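Local coordinates for sterol regulatory element-binding protein cleavage-activating protein (Schizosaccharomyces pombe, PDB 4YHC) that escorts Sre1, being required for its processing at low sterol and oxygen levels, and is represented here by its WD40 domain, at residues S119-F124 / V142-G147; S173-S178 / I189-E194; E148-S153 / I163-K168. The protein carries 9 engineered substitutions. One frame throughout, in Å; residues are numbered along the deposited sequence.

Contact 1. Residues S119-F124 / V142-G147; sequences SKLNVF and VVESSG
Val143 faces Phe124 and Asn122 across an antiparallel strand pair. Its CG1 stands anti to the backbone N (chi1 -178°), which leaves CG2 as the branch turned to the ring, 3.6 Å from Phe124 CE2. The backbones of Val143 and Asn122 form a hydrogen-bonded pair with nearly straight reciprocal bonds; both Val143 N to Asn122 O and Asn122 N to Val143 O measure 2.8 Å. On the opposite face of the sheet Val142 divides its branches: CG1 lies 4.0 Å from Leu121 CD1, and CG2 meets Val123 CG2 more loosely at 4.3 Å. Ser145 closes the pairing where the chain enters the type I turn from Glu144 to Gly147. Its N donates to Lys120 O at 3.0 Å, while its hydroxyl, held between the backbone N and the carbonyl carbon (chi1 37°), takes the N-H of Lys120 at 3.1 Å. Glu144 and Leu121 run alongside each other in the same direction, with Glu144 CG 3.5 Å from Leu121 CD2, and Glu144 OE2 accepts a weak hydrogen bond from Gln150 NE2. An alanine at Glu144 would probably leave Leu121 CD2 without this aliphatic neighbour and Gln150 NE2 without its weak carboxylate acceptor. The pair belongs to one four-stranded antiparallel blade sheet of the WD40 domain, in predicted WD repeat 3. Leu121, Val123 and Val142 pack on Phe92 of strand 88-92, and Leu121 and Val123 also on Ala79 of strand 79-82; on the other side Val143 and Phe124 meet strand 175-182, where Asn122 ND2 bonds to Ser178 OG.

Contact 2. Residues S173-S178 / I189-E194; sequences SPIIKS and IASLTE. Engineered in segment 189-194: Ser191 (natural residue Cys).
The Glu194 carboxylate lies with one face toward CB and CG of Pro174; as whole side chains the two cross at about a right angle. Pro174 CG is 3.5 Å from Glu194 CD, and CB is equally close to OE2; Glu194 is exposed and poorly ordered, so the placing of its carboxylate is less certain. Beneath it Glu194 N donates to Pro174 O at 2.9 Å. The amide of Ile176 approaches Leu192 O in the carbonyl plane, 2.8 Å away but bent to 136° at the hydrogen, and Lys177 N adds a weak bond to the same oxygen. Ile176 and Lys177 together facing Leu192 make a classic beta bulge, placed at the corner the chain turns at Ile176, in the hairpin of predicted WD repeat 4. Beyond it the pairing is regular again: Leu192 N reaches Lys177 O at 2.9 Å, almost straight. The CG1 of Ile175, beside the backbone N (chi1 -71°), passes Thr193 CG2 at 4.1 Å and continues to CD1, which sits 4.0 Å from CB of the engineered Ser191. Ile175 and Ser178 also touch Val143 of strand 136-144, while Lys177 NZ leaves the pairing for a salt bridge with Asp226.

Contact 3. Residues E148-S153 / I163-K168; sequences EIQVFS and IALVEK
Phe152 and Leu165 form the compact part of this antiparallel pair. Leu165 CD2 sits over the centre of the Phe152 ring, 4.1 Å from the centroid and only 9° off the normal, a CH-pi contact: chi1 of Leu165 (-165°) sets CG anti to the backbone N, and the turn at chi2 (-106°) then brings CD2 over the ring. Leu165, though exposed, thus packs closely on the phenylalanine. The same methyl touches Gln150 CB, the two side chains crossing at about a right angle. Ile163 CG1 packs against Phe152 CB, 3.9 Å away. On the other face of the sheet Val151 CG1 lies alongside Glu167 CB, and Val151 CG2 meets Val166 CG2 at 3.7 Å. Val166 and Glu167 both oppose Val151, a classic beta bulge, and Val151 O is gripped by two amides: Val166 N at 2.8 Å, nearly along the C=O axis, and Glu167 N at 3.2 Å, in the carbonyl plane on a lone pair. Val151 N returns a straight bond to Glu167 O at 3.0 Å, from above the plane of that carbonyl. Past the bulge Ser153 and Ala164 resume the regular exchange of backbone bonds.

The looser part is the Glu148/Lys168 end, toward solvent. Lys168, extended beyond CG, brings CE to 3.4 Å from Glu148 OE2, the two side chains crossing at a slant, yet NZ stays 3.8 Å from OE2, a long salt bridge. Behind the compact side, Phe152 packs on Val142 of strand 136-144 and Ile163 on Leu109 and His111 of strand 106-112. The chemistry suggests that backbone bonds and apolar contacts do most to hold edge strand 161-170 to 148-156, while the long ion pair is likely to add only modestly.

Overall arrangement
Along the chain the three contacts follow in series, and none nests in or crosses another. Contact 1 pairs the ends of the hairpin 121-127/136-144, closing the loop 125-141. Contact 3 opens with the very next residue, Glu148, and closes the shorter loop 154-162 in the outer hairpin of the same four-stranded sheet; Val142 N and Gln150 O bond the two contacts at 2.8 Å. Strand 161-170 then leads to contact 2, which closes 179-188 in the adjacent blade. There Ser145 O of contact 1 meets Ile175 N, linking the inner strand pairs of the two blades, whereas contacts 2 and 3 meet only by packing of Ile149 CD1 near Ser191 OG.

Contact 1. Residues S119-F124 / V142-G147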
loop_
_atom_site.group_PDB
_atom_site.type_symbol
_atom_site.label_atom_id
_atom_site.label_comp_id
_atom_site.label_asym_id
_atom_site.label_seq_id
_atom_site.Cartn_x
_atom_site.Cartn_y
_atom_site.Cartn_z
ATOM N N SER A 119 8.248 9.701 -19.551
ATOM C CA SER A 119 7.635 10.167 -18.331
ATOM C C SER A 119 7.144 8.935 -17.602
ATOM O O SER A 119 6.580 8.022 -18.204
ATOM C CB SER A 119 6.468 11.102 -18.642
ATOM O OG SER A 119 6.200 11.942 -17.538
ATOM N N LYS A 120 7.432 8.904 -16.316
ATOM C CA LYS A 120 6.928 7.913 -15.413
ATOM C C LYS A 120 5.603 8.454 -14.825
ATOM O O LYS A 120 5.527 9.599 -14.436
ATOM C CB LYS A 120 7.968 7.654 -14.314
ATOM C CG LYS A 120 8.906 6.491 -14.610
ATOM C CD LYS A 120 9.845 6.705 -15.803
ATOM C CE LYS A 120 10.387 5.373 -16.320
ATOM N NZ LYS A 120 11.791 5.415 -16.817
ATOM N N LEU A 121 4.582 7.612 -14.773
ATOM C CA LEU A 121 3.280 8.001 -14.231
ATOM C C LEU A 121 2.957 7.390 -12.884
ATOM O O LEU A 121 3.242 6.219 -12.651
ATOM C CB LEU A 121 2.168 7.543 -15.167
ATOM C CG LEU A 121 2.116 8.121 -16.555
ATOM C CD1 LEU A 121 0.696 7.867 -17.065
ATOM C CD2 LEU A 121 2.448 9.609 -16.607
ATOM N N ASN A 122 2.295 8.163 -12.042
ATOM C CA ASN A 122 1.555 7.605 -10.927
ATOM C C ASN A 122 0.112 8.033 -11.084
ATOM O O ASN A 122 -0.102 9.202 -11.390
ATOM C CB ASN A 122 2.140 8.131 -9.649
ATOM C CG ASN A 122 1.727 7.322 -8.453
ATOM O OD1 ASN A 122 1.205 6.206 -8.582
ATOM N ND2 ASN A 122 1.952 7.884 -7.263
ATOM N N VAL A 123 -0.864 7.104 -10.943
ATOM C CA VAL A 123 -2.278 7.415 -11.096
ATOM C C VAL A 123 -3.106 7.076 -9.882
ATOM O O VAL A 123 -2.885 6.051 -9.326
ATOM C CB VAL A 123 -2.857 6.624 -12.278
ATOM C CG1 VAL A 123 -4.344 6.927 -12.388
ATOM C CG2 VAL A 123 -2.155 7.004 -13.567
ATOM N N PHE A 124 -4.056 7.919 -9.481
ATOM C CA PHE A 124 -4.837 7.714 -8.257
ATOM C C PHE A 124 -6.239 8.078 -8.572
ATOM O O PHE A 124 -6.449 9.071 -9.218
ATOM C CB PHE A 124 -4.527 8.772 -7.151
ATOM C CG PHE A 124 -3.119 9.060 -6.971
ATOM C CD1 PHE A 124 -2.303 8.127 -6.457
ATOM C CD2 PHE A 124 -2.621 10.307 -7.284
ATOM C CE1 PHE A 124 -0.985 8.388 -6.261
ATOM C CE2 PHE A 124 -1.300 10.583 -7.118
ATOM C CZ PHE A 124 -0.472 9.615 -6.611
ATOM N N VAL A 142 -3.340 12.091 -12.480
ATOM C CA VAL A 142 -2.207 11.565 -13.174
ATOM C C VAL A 142 -1.015 12.418 -12.875
ATOM O O VAL A 142 -1.003 13.622 -13.183
ATOM C CB VAL A 142 -2.467 11.574 -14.702
ATOM C CG1 VAL A 142 -1.282 10.992 -15.449
ATOM C CG2 VAL A 142 -3.683 10.732 -14.991
ATOM N N VAL A 143 -0.016 11.814 -12.258
ATOM C CA VAL A 143 1.167 12.516 -11.839
ATOM C C VAL A 143 2.348 12.053 -12.663
ATOM O O VAL A 143 2.631 10.843 -12.764
ATOM C CB VAL A 143 1.482 12.317 -10.327
ATOM C CG1 VAL A 143 2.711 13.119 -9.918
ATOM C CG2 VAL A 143 0.289 12.735 -9.463
ATOM N N GLU A 144 3.078 13.027 -13.210
ATOM C CA GLU A 144 4.256 12.744 -14.022
ATOM C C GLU A 144 5.522 13.086 -13.295
ATOM O O GLU A 144 5.605 14.064 -12.579
ATOM C CB GLU A 144 4.215 13.523 -15.318
ATOM C CG GLU A 144 3.170 13.030 -16.296
ATOM C CD GLU A 144 3.159 13.880 -17.550
ATOM O OE1 GLU A 144 4.212 13.869 -18.261
ATOM O OE2 GLU A 144 2.117 14.560 -17.799
ATOM N N SER A 145 6.523 12.257 -13.457
ATOM C CA SER A 145 7.801 12.552 -12.782
ATOM C C SER A 145 8.385 13.905 -13.186
ATOM O O SER A 145 9.162 14.492 -12.443
ATOM C CB SER A 145 8.779 11.456 -13.091
ATOM O OG SER A 145 8.542 11.071 -14.422
ATOM N N SER A 146 7.939 14.389 -14.346
ATOM C CA SER A 146 8.280 15.701 -14.882
ATOM C C SER A 146 7.835 16.846 -13.965
ATOM O O SER A 146 8.395 17.919 -14.024
ATOM C CB SER A 146 7.657 15.865 -16.291
ATOM O OG SER A 146 6.246 16.145 -16.233
ATOM N N GLY A 147 6.844 16.625 -13.113
ATOM C CA GLY A 147 6.338 17.693 -12.275
ATOM C C GLY A 147 4.972 18.162 -12.689
ATOM O O GLY A 147 4.402 19.016 -12.054
#

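Contact 2. Residues S173-S178 / I189-E194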
loop_
_atom_site.group_PDB
_atom_site.type_symbol
_atom_site.label_atom_id
_atom_site.label_comp_id
_atom_site.label_asym_id
_atom_site.label_seq_id
_atom_site.Cartn_x
_atom_site.Cartn_y
_atom_site.Cartn_z
ATOM N N SER A 173 9.968 21.421 -9.799
ATOM C CA SER A 173 11.017 20.416 -9.817
ATOM C C SER A 173 10.492 19.003 -10.206
ATOM O O SER A 173 9.295 18.744 -10.174
ATOM C CB SER A 173 11.674 20.433 -8.436
ATOM O OG SER A 173 12.657 19.421 -8.294
ATOM N N PRO A 174 11.389 18.080 -10.572
ATOM C CA PRO A 174 10.891 16.730 -10.810
ATOM C C PRO A 174 10.412 16.020 -9.524
ATOM O O PRO A 174 10.943 16.230 -8.444
ATOM C CB PRO A 174 12.107 15.985 -11.407
ATOM C CG PRO A 174 13.136 17.042 -11.718
ATOM C CD PRO A 174 12.855 18.140 -10.715
ATOM N N ILE A 175 9.401 15.179 -9.693
ATOM C CA ILE A 175 8.723 14.528 -8.595
ATOM C C ILE A 175 9.361 13.200 -8.309
ATOM O O ILE A 175 9.351 12.334 -9.124
ATOM C CB ILE A 175 7.223 14.412 -8.917
ATOM C CG1 ILE A 175 6.650 15.807 -8.837
ATOM C CG2 ILE A 175 6.474 13.480 -7.944
ATOM C CD1 ILE A 175 5.200 15.938 -9.230
ATOM N N ILE A 176 9.896 13.036 -7.121
ATOM C CA ILE A 176 10.429 11.736 -6.658
ATOM C C ILE A 176 9.281 10.756 -6.277
ATOM O O ILE A 176 9.373 9.566 -6.499
ATOM C CB ILE A 176 11.317 11.961 -5.401
ATOM C CG1 ILE A 176 12.490 12.908 -5.700
ATOM C CG2 ILE A 176 11.892 10.660 -4.877
ATOM C CD1 ILE A 176 13.259 13.293 -4.447
ATOM N N LYS A 177 8.196 11.268 -5.704
ATOM C CA LYS A 177 7.182 10.412 -5.087
ATOM C C LYS A 177 5.914 11.228 -4.902
ATOM O O LYS A 177 5.979 12.355 -4.415
ATOM C CB LYS A 177 7.716 9.960 -3.727
ATOM C CG LYS A 177 6.738 9.290 -2.795
ATOM C CD LYS A 177 6.343 7.935 -3.317
ATOM C CE LYS A 177 5.533 7.168 -2.293
ATOM N NZ LYS A 177 6.388 6.190 -1.624
ATOM N N SER A 178 4.781 10.683 -5.309
ATOM C CA SER A 178 3.512 11.348 -5.075
ATOM C C SER A 178 2.596 10.365 -4.406
ATOM O O SER A 178 2.678 9.198 -4.665
ATOM C CB SER A 178 2.928 11.876 -6.369
ATOM O OG SER A 178 2.731 10.789 -7.274
ATOM N N ILE A 189 -3.357 15.828 -2.825
ATOM C CA ILE A 189 -2.264 15.168 -3.533
ATOM C C ILE A 189 -0.960 15.751 -3.046
ATOM O O ILE A 189 -0.744 16.990 -3.147
ATOM C CB ILE A 189 -2.340 15.412 -5.042
ATOM C CG1 ILE A 189 -3.708 15.035 -5.570
ATOM C CG2 ILE A 189 -1.270 14.639 -5.763
ATOM C CD1 ILE A 189 -3.952 13.537 -5.621
ATOM N N ALA A 190 -0.065 14.886 -2.579
ATOM C CA ALA A 190 1.194 15.336 -1.959
ATOM C C ALA A 190 2.336 14.825 -2.804
ATOM O O ALA A 190 2.310 13.659 -3.204
ATOM C CB ALA A 190 1.310 14.793 -0.538
ATOM N N SER A 191 3.338 15.688 -3.059
ATOM C CA SER A 191 4.463 15.355 -3.918
ATOM C C SER A 191 5.804 15.770 -3.303
ATOM O O SER A 191 5.996 16.866 -2.852
ATOM C CB SER A 191 4.284 15.987 -5.310
ATOM O OG SER A 191 2.968 15.791 -5.809
ATOM N N LEU A 192 6.721 14.852 -3.256
ATOM C CA LEU A 192 8.065 15.132 -2.777
ATOM C C LEU A 192 8.862 15.373 -4.028
ATOM O O LEU A 192 8.878 14.507 -4.930
ATOM C CB LEU A 192 8.640 13.938 -2.007
ATOM C CG LEU A 192 10.156 14.017 -1.650
ATOM C CD1 LEU A 192 10.392 15.231 -0.779
ATOM C CD2 LEU A 192 10.548 12.762 -0.913
ATOM N N THR A 193 9.447 16.572 -4.150
ATOM C CA THR A 193 10.259 16.899 -5.348
ATOM C C THR A 193 11.751 16.841 -5.046
ATOM O O THR A 193 12.146 16.836 -3.888
ATOM C CB THR A 193 9.964 18.306 -5.873
ATOM O OG1 THR A 193 10.128 19.209 -4.811
ATOM C CG2 THR A 193 8.539 18.440 -6.328
ATOM N N GLU A 194 12.548 16.749 -6.101
ATOM C CA GLU A 194 14.035 16.789 -5.999
ATOM C C GLU A 194 14.611 17.973 -5.223
ATOM O O GLU A 194 15.701 17.877 -4.701
ATOM C CB GLU A 194 14.684 16.727 -7.361
ATOM C CG GLU A 194 14.474 15.399 -8.075
ATOM C CD GLU A 194 15.172 15.337 -9.431
ATOM O OE1 GLU A 194 15.960 16.261 -9.756
ATOM O OE2 GLU A 194 14.932 14.357 -10.185
#

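Contact 3. Residues E148-S153 / I163-K168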
loop_
_atom_site.group_PDB
_atom_site.type_symbol
_atom_site.label_atom_id
_atom_site.label_comp_id
_atom_site.label_asym_id
_atom_site.label_seq_id
_atom_site.Cartn_x
_atom_site.Cartn_y
_atom_site.Cartn_z
ATOM N N GLU A 148 4.439 17.547 -13.727
ATOM C CA GLU A 148 3.090 17.797 -14.240
ATOM C C GLU A 148 2.046 16.960 -13.480
ATOM O O GLU A 148 2.247 15.777 -13.278
ATOM C CB GLU A 148 3.113 17.387 -15.708
ATOM C CG GLU A 148 2.323 18.221 -16.660
ATOM C CD GLU A 148 3.094 18.502 -17.944
ATOM O OE1 GLU A 148 4.251 18.013 -18.066
ATOM O OE2 GLU A 148 2.545 19.227 -18.823
ATOM N N ILE A 149 0.960 17.584 -13.038
ATOM C CA ILE A 149 -0.150 16.885 -12.442
ATOM C C ILE A 149 -1.417 17.270 -13.171
ATOM O O ILE A 149 -1.804 18.459 -13.165
ATOM C CB ILE A 149 -0.347 17.288 -10.980
ATOM C CG1 ILE A 149 0.877 16.939 -10.178
ATOM C CG2 ILE A 149 -1.556 16.592 -10.387
ATOM C CD1 ILE A 149 0.849 17.551 -8.813
ATOM N N GLN A 150 -2.105 16.253 -13.706
ATOM C CA GLN A 150 -3.387 16.408 -14.384
ATOM C C GLN A 150 -4.510 15.797 -13.588
ATOM O O GLN A 150 -4.405 14.669 -13.033
ATOM C CB GLN A 150 -3.357 15.765 -15.767
ATOM C CG GLN A 150 -2.172 16.200 -16.609
ATOM C CD GLN A 150 -2.111 15.536 -17.950
ATOM O OE1 GLN A 150 -3.123 15.345 -18.596
ATOM N NE2 GLN A 150 -0.904 15.195 -18.392
ATOM N N VAL A 151 -5.621 16.512 -13.531
ATOM C CA VAL A 151 -6.803 15.950 -12.874
ATOM C C VAL A 151 -8.032 15.948 -13.734
ATOM O O VAL A 151 -8.398 16.952 -14.324
ATOM C CB VAL A 151 -7.055 16.478 -11.443
ATOM C CG1 VAL A 151 -6.034 17.513 -11.016
ATOM C CG2 VAL A 151 -8.489 16.852 -11.199
ATOM N N PHE A 152 -8.581 14.739 -13.861
ATOM C CA PHE A 152 -9.666 14.439 -14.745
ATOM C C PHE A 152 -10.892 14.215 -13.926
ATOM O O PHE A 152 -10.849 13.619 -12.865
ATOM C CB PHE A 152 -9.402 13.203 -15.528
ATOM C CG PHE A 152 -8.286 13.323 -16.529
ATOM C CD1 PHE A 152 -7.003 13.001 -16.196
ATOM C CD2 PHE A 152 -8.557 13.650 -17.857
ATOM C CE1 PHE A 152 -5.975 13.072 -17.118
ATOM C CE2 PHE A 152 -7.548 13.686 -18.791
ATOM C CZ PHE A 152 -6.253 13.399 -18.432
ATOM N N SER A 153 -12.008 14.742 -14.397
ATOM C CA SER A 153 -13.292 14.426 -13.771
ATOM C C SER A 153 -13.879 13.284 -14.564
ATOM O O SER A 153 -13.964 13.334 -15.804
ATOM C CB SER A 153 -14.259 15.621 -13.795
ATOM O OG SER A 153 -15.487 15.209 -13.243
ATOM N N ILE A 163 -15.378 11.625 -19.376
ATOM C CA ILE A 163 -14.225 12.156 -18.734
ATOM C C ILE A 163 -13.871 13.572 -19.243
ATOM O O ILE A 163 -14.178 13.899 -20.329
ATOM C CB ILE A 163 -13.061 11.151 -18.878
ATOM C CG1 ILE A 163 -12.019 11.418 -17.819
ATOM C CG2 ILE A 163 -12.404 11.175 -20.274
ATOM C CD1 ILE A 163 -10.930 10.347 -17.835
ATOM N N ALA A 164 -13.273 14.414 -18.415
ATOM C CA ALA A 164 -12.789 15.744 -18.831
ATOM C C ALA A 164 -11.590 16.133 -17.998
ATOM O O ALA A 164 -11.644 15.975 -16.789
ATOM C CB ALA A 164 -13.880 16.791 -18.616
ATOM N N LEU A 165 -10.529 16.607 -18.657
ATOM C CA LEU A 165 -9.372 17.241 -18.008
ATOM C C LEU A 165 -9.828 18.506 -17.372
ATOM O O LEU A 165 -10.288 19.381 -18.061
ATOM C CB LEU A 165 -8.319 17.547 -19.064
ATOM C CG LEU A 165 -6.871 17.894 -18.654
ATOM C CD1 LEU A 165 -6.527 19.366 -18.811
ATOM C CD2 LEU A 165 -6.504 17.416 -17.251
ATOM N N VAL A 166 -9.818 18.595 -16.054
ATOM C CA VAL A 166 -10.369 19.775 -15.399
ATOM C C VAL A 166 -9.259 20.669 -14.840
ATOM O O VAL A 166 -9.410 21.861 -14.812
ATOM C CB VAL A 166 -11.436 19.475 -14.309
ATOM C CG1 VAL A 166 -12.784 19.137 -14.920
ATOM C CG2 VAL A 166 -11.012 18.387 -13.371
ATOM N N GLU A 167 -8.132 20.112 -14.411
ATOM C CA GLU A 167 -7.085 20.925 -13.810
ATOM C C GLU A 167 -5.793 20.410 -14.305
ATOM O O GLU A 167 -5.699 19.241 -14.700
ATOM C CB GLU A 167 -7.084 20.784 -12.321
ATOM C CG GLU A 167 -8.263 21.375 -11.615
ATOM C CD GLU A 167 -8.169 22.877 -11.458
ATOM O OE1 GLU A 167 -7.315 23.532 -12.094
ATOM O OE2 GLU A 167 -8.978 23.391 -10.690
ATOM N N LYS A 168 -4.788 21.275 -14.287
ATOM C CA LYS A 168 -3.450 20.884 -14.640
ATOM C C LYS A 168 -2.491 21.706 -13.848
ATOM O O LYS A 168 -2.640 22.904 -13.800
ATOM C CB LYS A 168 -3.229 21.153 -16.088
ATOM C CG LYS A 168 -1.908 20.631 -16.592
ATOM C CD LYS A 168 -2.003 20.399 -18.083
ATOM C CE LYS A 168 -0.799 19.650 -18.612
ATOM N NZ LYS A 168 -0.996 19.460 -20.079
#